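Local structure of HIAXHD3 (Humicola insolens, 3ZXK) at residues S47-H52 / Y302-R307; N68-S73 / N336-T341; T259-A264 / P275-L280. The protein probably removes arabinofuranosyl side chains from xylan, as an exo-acting family 43 glycoside hydrolase that has served as the scaffold for introducing endo-xylanase activity. One frame throughout, in Å; residues are numbered along the deposited sequence.

Contact 1: residues S47-H52 / Y302-R307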
loop_
_atom_site.group_PDB
_atom_site.type_symbol
_atom_site.label_atom_id
_atom_site.label_comp_id
_atom_site.label_asym_id
_atom_site.label_seq_id
_atom_site.Cartn_x
_atom_site.Cartn_y
_atom_site.Cartn_z
ATOM N N SER A 47 -0.202 3.376 -14.983
ATOM C CA SER A 47 0.819 2.909 -15.924
ATOM C C SER A 47 0.325 2.954 -17.356
ATOM O O SER A 47 -0.850 2.837 -17.594
ATOM C CB SER A 47 1.215 1.465 -15.623
ATOM O OG SER A 47 2.285 1.091 -16.459
ATOM N N TYR A 48 1.254 3.051 -18.295
ATOM C CA TYR A 48 0.914 2.947 -19.709
ATOM C C TYR A 48 1.284 1.580 -20.280
ATOM O O TYR A 48 0.904 1.249 -21.411
ATOM C CB TYR A 48 1.585 4.060 -20.517
ATOM C CG TYR A 48 1.099 5.441 -20.189
ATOM C CD1 TYR A 48 -0.126 5.899 -20.667
ATOM C CD2 TYR A 48 1.873 6.312 -19.389
ATOM C CE1 TYR A 48 -0.560 7.196 -20.375
ATOM C CE2 TYR A 48 1.438 7.602 -19.092
ATOM C CZ TYR A 48 0.219 8.026 -19.584
ATOM O OH TYR A 48 -0.220 9.300 -19.302
ATOM N N ASP A 49 2.000 0.775 -19.488
ATOM C CA ASP A 49 2.541 -0.489 -19.982
ATOM C C ASP A 49 2.477 -1.674 -19.019
ATOM O O ASP A 49 2.997 -2.715 -19.361
ATOM C CB ASP A 49 3.998 -0.283 -20.458
ATOM C CG ASP A 49 4.926 0.230 -19.350
ATOM O OD1 ASP A 49 4.491 0.322 -18.176
ATOM O OD2 ASP A 49 6.088 0.578 -19.668
ATOM N N LEU A 50 1.794 -1.517 -17.877
ATOM C CA LEU A 50 1.741 -2.519 -16.790
ATOM C C LEU A 50 3.050 -2.737 -16.072
ATOM O O LEU A 50 3.123 -3.549 -15.137
ATOM C CB LEU A 50 1.169 -3.873 -17.251
ATOM C CG LEU A 50 -0.295 -3.946 -17.644
ATOM C CD1 LEU A 50 -0.626 -5.303 -18.238
ATOM C CD2 LEU A 50 -1.164 -3.678 -16.430
ATOM N N VAL A 51 4.067 -1.964 -16.438
ATOM C CA VAL A 51 5.414 -2.184 -15.911
ATOM C C VAL A 51 5.927 -1.012 -15.082
ATOM O O VAL A 51 6.441 -1.218 -13.995
ATOM C CB VAL A 51 6.374 -2.504 -17.063
ATOM C CG1 VAL A 51 7.818 -2.551 -16.598
ATOM C CG2 VAL A 51 5.963 -3.815 -17.716
ATOM N N HIS A 52 5.795 0.210 -15.590
ATOM C CA HIS A 52 6.262 1.384 -14.864
ATOM C C HIS A 52 5.081 2.102 -14.274
ATOM O O HIS A 52 4.239 2.644 -15.006
ATOM C CB HIS A 52 7.026 2.286 -15.819
ATOM C CG HIS A 52 8.196 1.600 -16.487
ATOM N ND1 HIS A 52 8.133 1.091 -17.736
ATOM C CD2 HIS A 52 9.473 1.325 -16.016
ATOM C CE1 HIS A 52 9.324 0.542 -18.061
ATOM N NE2 HIS A 52 10.145 0.684 -17.011
ATOM N N TYR A 302 9.517 -10.897 -19.694
ATOM C CA TYR A 302 8.540 -11.129 -20.744
ATOM C C TYR A 302 8.521 -9.945 -21.713
ATOM O O TYR A 302 9.028 -8.863 -21.384
ATOM C CB TYR A 302 7.161 -11.250 -20.111
ATOM C CG TYR A 302 6.863 -12.551 -19.421
ATOM C CD1 TYR A 302 6.641 -13.729 -20.154
ATOM C CD2 TYR A 302 6.703 -12.594 -18.042
ATOM C CE1 TYR A 302 6.329 -14.929 -19.508
ATOM C CE2 TYR A 302 6.365 -13.781 -17.388
ATOM C CZ TYR A 302 6.190 -14.948 -18.124
ATOM O OH TYR A 302 5.841 -16.126 -17.490
ATOM N N PRO A 303 7.912 -10.124 -22.905
ATOM C CA PRO A 303 7.731 -8.969 -23.798
ATOM C C PRO A 303 6.907 -7.850 -23.138
ATOM O O PRO A 303 6.013 -8.102 -22.325
ATOM C CB PRO A 303 6.958 -9.549 -24.983
ATOM C CG PRO A 303 7.323 -11.017 -24.979
ATOM C CD PRO A 303 7.413 -11.379 -23.508
ATOM N N ILE A 304 7.208 -6.621 -23.513
ATOM C CA ILE A 304 6.530 -5.483 -22.926
ATOM C C ILE A 304 5.038 -5.526 -23.337
ATOM O O ILE A 304 4.713 -5.771 -24.478
ATOM C CB ILE A 304 7.240 -4.149 -23.323
ATOM C CG1 ILE A 304 6.795 -3.005 -22.406
ATOM C CG2 ILE A 304 7.078 -3.859 -24.818
ATOM C CD1 ILE A 304 7.395 -3.078 -21.026
ATOM N N PRO A 305 4.112 -5.322 -22.390
ATOM C CA PRO A 305 2.690 -5.485 -22.769
ATOM C C PRO A 305 2.174 -4.432 -23.743
ATOM O O PRO A 305 1.226 -4.694 -24.487
ATOM C CB PRO A 305 1.960 -5.412 -21.416
ATOM C CG PRO A 305 3.011 -5.888 -20.419
ATOM C CD PRO A 305 4.301 -5.293 -20.930
ATOM N N VAL A 306 2.784 -3.253 -23.724
ATOM C CA VAL A 306 2.430 -2.188 -24.658
ATOM C C VAL A 306 3.698 -1.659 -25.289
ATOM O O VAL A 306 4.629 -1.311 -24.572
ATOM C CB VAL A 306 1.642 -1.043 -23.963
ATOM C CG1 VAL A 306 1.409 0.143 -24.899
ATOM C CG2 VAL A 306 0.311 -1.580 -23.476
ATOM N N ARG A 307 3.710 -1.587 -26.621
ATOM C CA ARG A 307 4.885 -1.144 -27.393
ATOM C C ARG A 307 4.789 0.346 -27.634
ATOM O O ARG A 307 3.708 0.852 -27.919
ATOM C CB ARG A 307 5.025 -1.923 -28.725
ATOM C CG ARG A 307 5.274 -3.421 -28.490
ATOM C CD ARG A 307 4.848 -4.309 -29.668
ATOM N NE ARG A 307 3.405 -4.322 -29.861
ATOM C CZ ARG A 307 2.549 -5.071 -29.178
ATOM N NH1 ARG A 307 2.962 -5.892 -28.207
ATOM N NH2 ARG A 307 1.260 -4.992 -29.467
#
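P305 lays its ring across the turn at D49-V51, and three of its carbons, CB, CG and CD, line up against one oxygen, D49 O. P305 CB comes first, 3.5 Å from D49 O and with L50 CD1 a little farther off. P305 CG lies 3.3 Å from D49 O, with L50 CB beyond. P305 CD meets D49 O again and packs 3.9 Å from V51 CG2. That same methyl takes I304 CD1 at 3.7 Å, the two side chains crossing at about a right angle. Beyond the proline, V306 CB sits 3.5 Å from Y48 O, and both its methyls flank this oxygen. No hydrogen bond crosses between the segments; the polar bonds lie within the turn, several of them to D49. With CG between N and C (chi1 59°), OD1 accepts from V51 N, an Asx turn, and from H52 N, which extends it to an Asx motif, while the syn lone pair of OD2 takes H52 ND1 at 2.9 Å. S47 OG adds an ST turn to D49 N. The turn links strands 41-47 and 54-58 of one propeller blade; F8 of strand 7-9 packs on V51, I304 and P305, and F29 of strand 28-32 on L50 and V306.

Contact 2: residues N68-S73 / N336-T341; sequences NYDLPS and NHNPDT
Two direct hydrogen bonds tie N338 to the 3-10 turn at N68-D70. The backbone N338 N reaches Y69 O at 2.9 Å, almost in line with the carbonyl bond. Next to it, the side-chain amide N338 ND2 gives a nearly straight bond (172°) of 2.8 Å to D70 OD1, which lies in the amide plane. The carboxylate itself is turned 47° from that amide. The CB of D70 sets out away from 336-341, and CG beside its backbone N (chi1 -59°) begins the return of the acid. ND2 also bonds to L63 O, and N338 OD1 to S39 OG, so both ends of the amide are held.

One water adds an indirect link, donating to D70 O at 2.9 Å and to N338 O at 2.8 Å.

Most of the apolar contact gathers round the H337 ring. L71 CD1 sits over the centre of one face, 4.0 Å from the centroid, a CH-pi contact, while L71 CB touches CG and CD2. At the edge N68 O lies in plane, 3.5 Å from H337 CD2. H337 ND1 donates to N336 OD1 at 2.9 Å, and NE2 pairs with A78 N. An alanine in place of H337 would probably leave N336 OD1 and A78 N without these mates and open a gap beneath the L71 methyl.

With ND1 donating and NE2 facing a backbone N-H, the ring is likely to be neutral and carry its proton on ND1. The contact thus joins a loop of the catalytic propeller to the concanavalin A-like domain through mostly buried polar groups, with N338 ND2, N338 OD1, H337 ND1 and H337 NE2 all bonded, around one leucine-on-imidazole contact.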
loop_
_atom_site.group_PDB
_atom_site.type_symbol
_atom_site.label_atom_id
_atom_site.label_comp_id
_atom_site.label_asym_id
_atom_site.label_seq_id
_atom_site.Cartn_x
_atom_site.Cartn_y
_atom_site.Cartn_z
ATOM N N ASN A 68 -11.753 4.759 16.179
ATOM C CA ASN A 68 -10.433 4.193 16.476
ATOM C C ASN A 68 -9.418 4.479 15.372
ATOM O O ASN A 68 -8.233 4.369 15.608
ATOM C CB ASN A 68 -10.504 2.683 16.756
ATOM C CG ASN A 68 -10.966 2.357 18.179
ATOM O OD1 ASN A 68 -10.920 3.194 19.111
ATOM N ND2 ASN A 68 -11.400 1.121 18.361
ATOM N N TYR A 69 -9.887 4.841 14.177
ATOM C CA TYR A 69 -8.981 5.220 13.094
ATOM C C TYR A 69 -8.277 6.553 13.321
ATOM O O TYR A 69 -7.359 6.868 12.580
ATOM C CB TYR A 69 -9.713 5.166 11.723
ATOM C CG TYR A 69 -10.012 3.722 11.414
ATOM C CD1 TYR A 69 -9.078 2.907 10.782
ATOM C CD2 TYR A 69 -11.206 3.128 11.874
ATOM C CE1 TYR A 69 -9.334 1.556 10.591
ATOM C CE2 TYR A 69 -11.467 1.767 11.686
ATOM C CZ TYR A 69 -10.529 0.991 11.031
ATOM O OH TYR A 69 -10.774 -0.341 10.855
ATOM N N ASP A 70 -8.672 7.308 14.349
ATOM C CA ASP A 70 -7.979 8.531 14.765
ATOM C C ASP A 70 -6.965 8.269 15.892
ATOM O O ASP A 70 -6.389 9.228 16.416
ATOM C CB ASP A 70 -9.000 9.590 15.223
ATOM C CG ASP A 70 -10.008 9.982 14.131
ATOM O OD1 ASP A 70 -9.764 9.819 12.895
ATOM O OD2 ASP A 70 -11.074 10.523 14.514
ATOM N N LEU A 71 -6.733 6.986 16.242
ATOM C CA LEU A 71 -5.744 6.571 17.262
ATOM C C LEU A 71 -5.913 7.418 18.539
ATOM O O LEU A 71 -5.012 8.165 18.943
ATOM C CB LEU A 71 -4.310 6.635 16.693
ATOM C CG LEU A 71 -3.150 6.016 17.483
ATOM C CD1 LEU A 71 -3.341 4.508 17.701
ATOM C CD2 LEU A 71 -1.861 6.269 16.715
ATOM N N PRO A 72 -7.093 7.315 19.167
ATOM C CA PRO A 72 -7.401 8.205 20.279
ATOM C C PRO A 72 -6.721 7.834 21.602
ATOM O O PRO A 72 -6.561 8.702 22.482
ATOM C CB PRO A 72 -8.917 8.062 20.426
ATOM C CG PRO A 72 -9.228 6.697 19.871
ATOM C CD PRO A 72 -8.269 6.528 18.742
ATOM N N SER A 73 -6.322 6.577 21.751
ATOM C CA SER A 73 -5.944 6.086 23.074
ATOM C C SER A 73 -4.882 4.996 23.037
ATOM O O SER A 73 -4.858 4.114 23.891
ATOM C CB SER A 73 -7.173 5.625 23.856
ATOM O OG SER A 73 -7.794 4.504 23.230
ATOM N N ASN A 336 0.387 7.019 9.792
ATOM C CA ASN A 336 -0.039 5.876 10.605
ATOM C C ASN A 336 -1.328 6.276 11.351
ATOM O O ASN A 336 -1.280 7.090 12.260
ATOM C CB ASN A 336 1.074 5.501 11.589
ATOM C CG ASN A 336 0.593 4.522 12.637
ATOM O OD1 ASN A 336 -0.269 3.693 12.353
ATOM N ND2 ASN A 336 1.114 4.628 13.849
ATOM N N HIS A 337 -2.481 5.736 10.933
ATOM C CA HIS A 337 -3.830 6.205 11.365
ATOM C C HIS A 337 -4.112 7.625 10.862
ATOM O O HIS A 337 -3.216 8.274 10.333
ATOM C CB HIS A 337 -4.046 6.074 12.891
ATOM C CG HIS A 337 -4.069 4.637 13.416
ATOM N ND1 HIS A 337 -3.009 3.807 13.365
ATOM C CD2 HIS A 337 -5.081 3.937 14.074
ATOM C CE1 HIS A 337 -3.331 2.625 13.932
ATOM N NE2 HIS A 337 -4.581 2.714 14.399
ATOM N N ASN A 338 -5.344 8.097 10.964
ATOM C CA ASN A 338 -5.655 9.449 10.532
ATOM C C ASN A 338 -4.833 10.450 11.323
ATOM O O ASN A 338 -4.624 10.297 12.544
ATOM C CB ASN A 338 -7.113 9.791 10.756
ATOM C CG ASN A 338 -8.030 9.092 9.806
ATOM O OD1 ASN A 338 -7.680 8.794 8.657
ATOM N ND2 ASN A 338 -9.236 8.857 10.270
ATOM N N PRO A 339 -4.359 11.491 10.636
ATOM C CA PRO A 339 -3.593 12.516 11.316
ATOM C C PRO A 339 -4.485 13.470 12.132
ATOM O O PRO A 339 -5.692 13.602 11.840
ATOM C CB PRO A 339 -2.932 13.253 10.142
ATOM C CG PRO A 339 -3.939 13.159 9.058
ATOM C CD PRO A 339 -4.466 11.753 9.194
ATOM N N ASP A 340 -3.903 14.091 13.153
ATOM C CA ASP A 340 -4.503 15.271 13.788
ATOM C C ASP A 340 -4.107 16.488 12.936
ATOM O O ASP A 340 -2.956 16.945 12.955
ATOM C CB ASP A 340 -4.015 15.413 15.232
ATOM C CG ASP A 340 -4.613 16.616 15.956
ATOM O OD1 ASP A 340 -5.155 17.534 15.291
ATOM O OD2 ASP A 340 -4.523 16.643 17.203
ATOM N N THR A 341 -5.069 16.996 12.178
ATOM C CA THR A 341 -4.754 18.047 11.225
ATOM C C THR A 341 -4.427 19.387 11.877
ATOM O O THR A 341 -3.859 20.255 11.229
ATOM C CB THR A 341 -5.907 18.269 10.225
ATOM O OG1 THR A 341 -7.066 18.702 10.954
ATOM C CG2 THR A 341 -6.208 16.980 9.457
HETATM O O HOH W 1 -5.862 11.513 14.747
#

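Contact 3: residues T259-A264 / P275-L280; sequences TWHYVA and PVVAPL
The H261 imidazole leans obliquely against the partner strand, with ND1 3.8 Å from P279 CA and V277 CG1 and A278 O also beside it. Over one face of this ring, toward the rim, lies a water; NE2 donates to T259 OG1, which is tilted 25° from the ring plane and is in turn bonded to D257. The Y262 ring carries A264 N over the rim of one face and meets W298 with the planes at about 50°, while the W260 indole packs edge-to-face with W282.

Between the strands runs an antiparallel ladder. Y262 and A278 form a hydrogen-bonded pair, Y262 N to A278 O at 2.8 Å and A278 N to Y262 O at 3.0 Å, and A264 with V276 repeats the pattern. At the far end L280 N still bonds to W260 O, but the return link is made by water, which accepts from W260 N and donates to L280 O. A second water bridges W260 O and L280 O.

V263 and V277 lie side by side on one face, CG2 to CG2 at 4.1 Å. L280, with CG beside its backbone N (chi1 -68°), spreads its methyls over the opposite strand: CD1 sits 3.8 Å from W260 CB and CD2 4.0 Å from Y262 CB.

P279 falls at a non-hydrogen-bonded position opposite H261, so its missing N-H costs this ladder nothing. The hydroxyl of Y262 bonds to Q249 O, and because Q249 lines the glycan pocket, this hairpin of the propeller blade is consistent with a second-shell role behind the sugar site.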
loop_
_atom_site.group_PDB
_atom_site.type_symbol
_atom_site.label_atom_id
_atom_site.label_comp_id
_atom_site.label_asym_id
_atom_site.label_seq_id
_atom_site.Cartn_x
_atom_site.Cartn_y
_atom_site.Cartn_z
ATOM N N THR A 259 -4.458 -8.361 -25.900
ATOM C CA THR A 259 -3.772 -9.427 -25.179
ATOM C C THR A 259 -3.991 -9.232 -23.689
ATOM O O THR A 259 -3.974 -8.096 -23.186
ATOM C CB THR A 259 -2.250 -9.442 -25.442
ATOM O OG1 THR A 259 -1.684 -8.171 -25.070
ATOM C CG2 THR A 259 -1.946 -9.746 -26.901
ATOM N N TRP A 260 -4.175 -10.338 -22.985
ATOM C CA TRP A 260 -4.431 -10.311 -21.554
ATOM C C TRP A 260 -3.219 -10.631 -20.726
ATOM O O TRP A 260 -2.318 -11.326 -21.173
ATOM C CB TRP A 260 -5.539 -11.292 -21.220
ATOM C CG TRP A 260 -6.886 -10.792 -21.635
ATOM C CD1 TRP A 260 -7.442 -10.744 -22.922
ATOM C CD2 TRP A 260 -7.881 -10.210 -20.756
ATOM N NE1 TRP A 260 -8.696 -10.217 -22.871
ATOM C CE2 TRP A 260 -9.020 -9.857 -21.607
ATOM C CE3 TRP A 260 -7.946 -9.959 -19.390
ATOM C CZ2 TRP A 260 -10.175 -9.283 -21.090
ATOM C CZ3 TRP A 260 -9.108 -9.377 -18.871
ATOM C CH2 TRP A 260 -10.201 -9.050 -19.711
ATOM N N HIS A 261 -3.194 -10.108 -19.507
ATOM C CA HIS A 261 -2.062 -10.268 -18.590
ATOM C C HIS A 261 -2.566 -10.555 -17.199
ATOM O O HIS A 261 -3.621 -10.046 -16.779
ATOM C CB HIS A 261 -1.209 -9.004 -18.631
ATOM C CG HIS A 261 -0.662 -8.721 -20.004
ATOM N ND1 HIS A 261 0.546 -9.160 -20.406
ATOM C CD2 HIS A 261 -1.252 -8.106 -21.111
ATOM C CE1 HIS A 261 0.746 -8.806 -21.701
ATOM N NE2 HIS A 261 -0.360 -8.163 -22.133
ATOM N N TYR A 262 -1.825 -11.373 -16.461
ATOM C CA TYR A 262 -2.184 -11.675 -15.066
ATOM C C TYR A 262 -1.199 -10.875 -14.183
ATOM O O TYR A 262 0.043 -11.007 -14.321
ATOM C CB TYR A 262 -2.133 -13.198 -14.816
ATOM C CG TYR A 262 -2.395 -13.626 -13.383
ATOM C CD1 TYR A 262 -3.220 -12.870 -12.531
ATOM C CD2 TYR A 262 -1.801 -14.782 -12.863
ATOM C CE1 TYR A 262 -3.454 -13.258 -11.223
ATOM C CE2 TYR A 262 -2.011 -15.162 -11.566
ATOM C CZ TYR A 262 -2.809 -14.398 -10.740
ATOM O OH TYR A 262 -2.988 -14.826 -9.440
ATOM N N VAL A 263 -1.747 -10.016 -13.330
ATOM C CA VAL A 263 -0.926 -9.235 -12.393
ATOM C C VAL A 263 -1.193 -9.852 -11.035
ATOM O O VAL A 263 -2.288 -9.727 -10.496
ATOM C CB VAL A 263 -1.291 -7.729 -12.363
ATOM C CG1 VAL A 263 -0.326 -6.975 -11.471
ATOM C CG2 VAL A 263 -1.238 -7.150 -13.766
ATOM N N ALA A 264 -0.198 -10.536 -10.493
ATOM C CA ALA A 264 -0.356 -11.198 -9.178
ATOM C C ALA A 264 0.557 -10.505 -8.179
ATOM O O ALA A 264 1.271 -9.564 -8.553
ATOM C CB ALA A 264 -0.014 -12.694 -9.264
ATOM N N PRO A 275 4.022 -6.587 -6.901
ATOM C CA PRO A 275 3.393 -7.152 -8.090
ATOM C C PRO A 275 4.350 -7.757 -9.117
ATOM O O PRO A 275 5.452 -7.234 -9.343
ATOM C CB PRO A 275 2.683 -5.942 -8.728
ATOM C CG PRO A 275 3.476 -4.755 -8.275
ATOM C CD PRO A 275 3.970 -5.106 -6.885
ATOM N N VAL A 276 3.888 -8.851 -9.714
ATOM C CA VAL A 276 4.579 -9.531 -10.831
ATOM C C VAL A 276 3.549 -9.709 -11.954
ATOM O O VAL A 276 2.352 -9.829 -11.697
ATOM C CB VAL A 276 5.189 -10.892 -10.393
ATOM C CG1 VAL A 276 6.298 -10.657 -9.368
ATOM C CG2 VAL A 276 4.132 -11.787 -9.784
ATOM N N VAL A 277 4.033 -9.730 -13.199
ATOM C CA VAL A 277 3.173 -9.751 -14.397
ATOM C C VAL A 277 3.579 -10.905 -15.316
ATOM O O VAL A 277 4.769 -11.143 -15.534
ATOM C CB VAL A 277 3.261 -8.403 -15.162
ATOM C CG1 VAL A 277 2.333 -8.404 -16.374
ATOM C CG2 VAL A 277 2.855 -7.248 -14.240
ATOM N N ALA A 278 2.586 -11.651 -15.793
ATOM C CA ALA A 278 2.784 -12.650 -16.873
ATOM C C ALA A 278 1.719 -12.513 -17.979
ATOM O O ALA A 278 0.593 -12.147 -17.710
ATOM C CB ALA A 278 2.773 -14.054 -16.306
ATOM N N PRO A 279 2.069 -12.856 -19.216
ATOM C CA PRO A 279 1.032 -12.928 -20.242
ATOM C C PRO A 279 0.081 -14.113 -20.023
ATOM O O PRO A 279 0.453 -15.133 -19.402
ATOM C CB PRO A 279 1.816 -13.151 -21.538
ATOM C CG PRO A 279 3.261 -13.076 -21.161
ATOM C CD PRO A 279 3.354 -13.377 -19.697
ATOM N N LEU A 280 -1.151 -13.939 -20.499
ATOM C CA LEU A 280 -2.139 -15.008 -20.606
ATOM C C LEU A 280 -2.385 -15.408 -22.051
ATOM O O LEU A 280 -2.292 -14.589 -22.940
ATOM C CB LEU A 280 -3.467 -14.513 -20.045
ATOM C CG LEU A 280 -3.536 -14.266 -18.553
ATOM C CD1 LEU A 280 -4.867 -13.610 -18.235
ATOM C CD2 LEU A 280 -3.371 -15.554 -17.758
HETATM O O HOH W 2 -4.491 -13.004 -24.047
HETATM O O HOH W 3 -1.061 -11.853 -23.567
#

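In the fold
Contacts 1 and 3 are neighbours on one side of the chain, their centres about 10 Å apart. They touch directly: P305 CB lies 3.6 Å from H261 CE1, and Y302 CD1 packs 3.3 Å from P279 CD. The chain segment after the last blade therefore bears on both the 47-52 turn of one blade and the hairpin of strands 260-267 and 273-282 of another. Contact 2 lies across the chain's centre, with its centre about 38 Å from contact 1 and 37 Å from contact 3, at the junction with the C-terminal domain. Contact 3 lies near the glycan: the Y262 side chain is about 10 Å from the arabinofuranose, and the side chains of Y262 and Y69 are each about 13 Å from a xylopyranose.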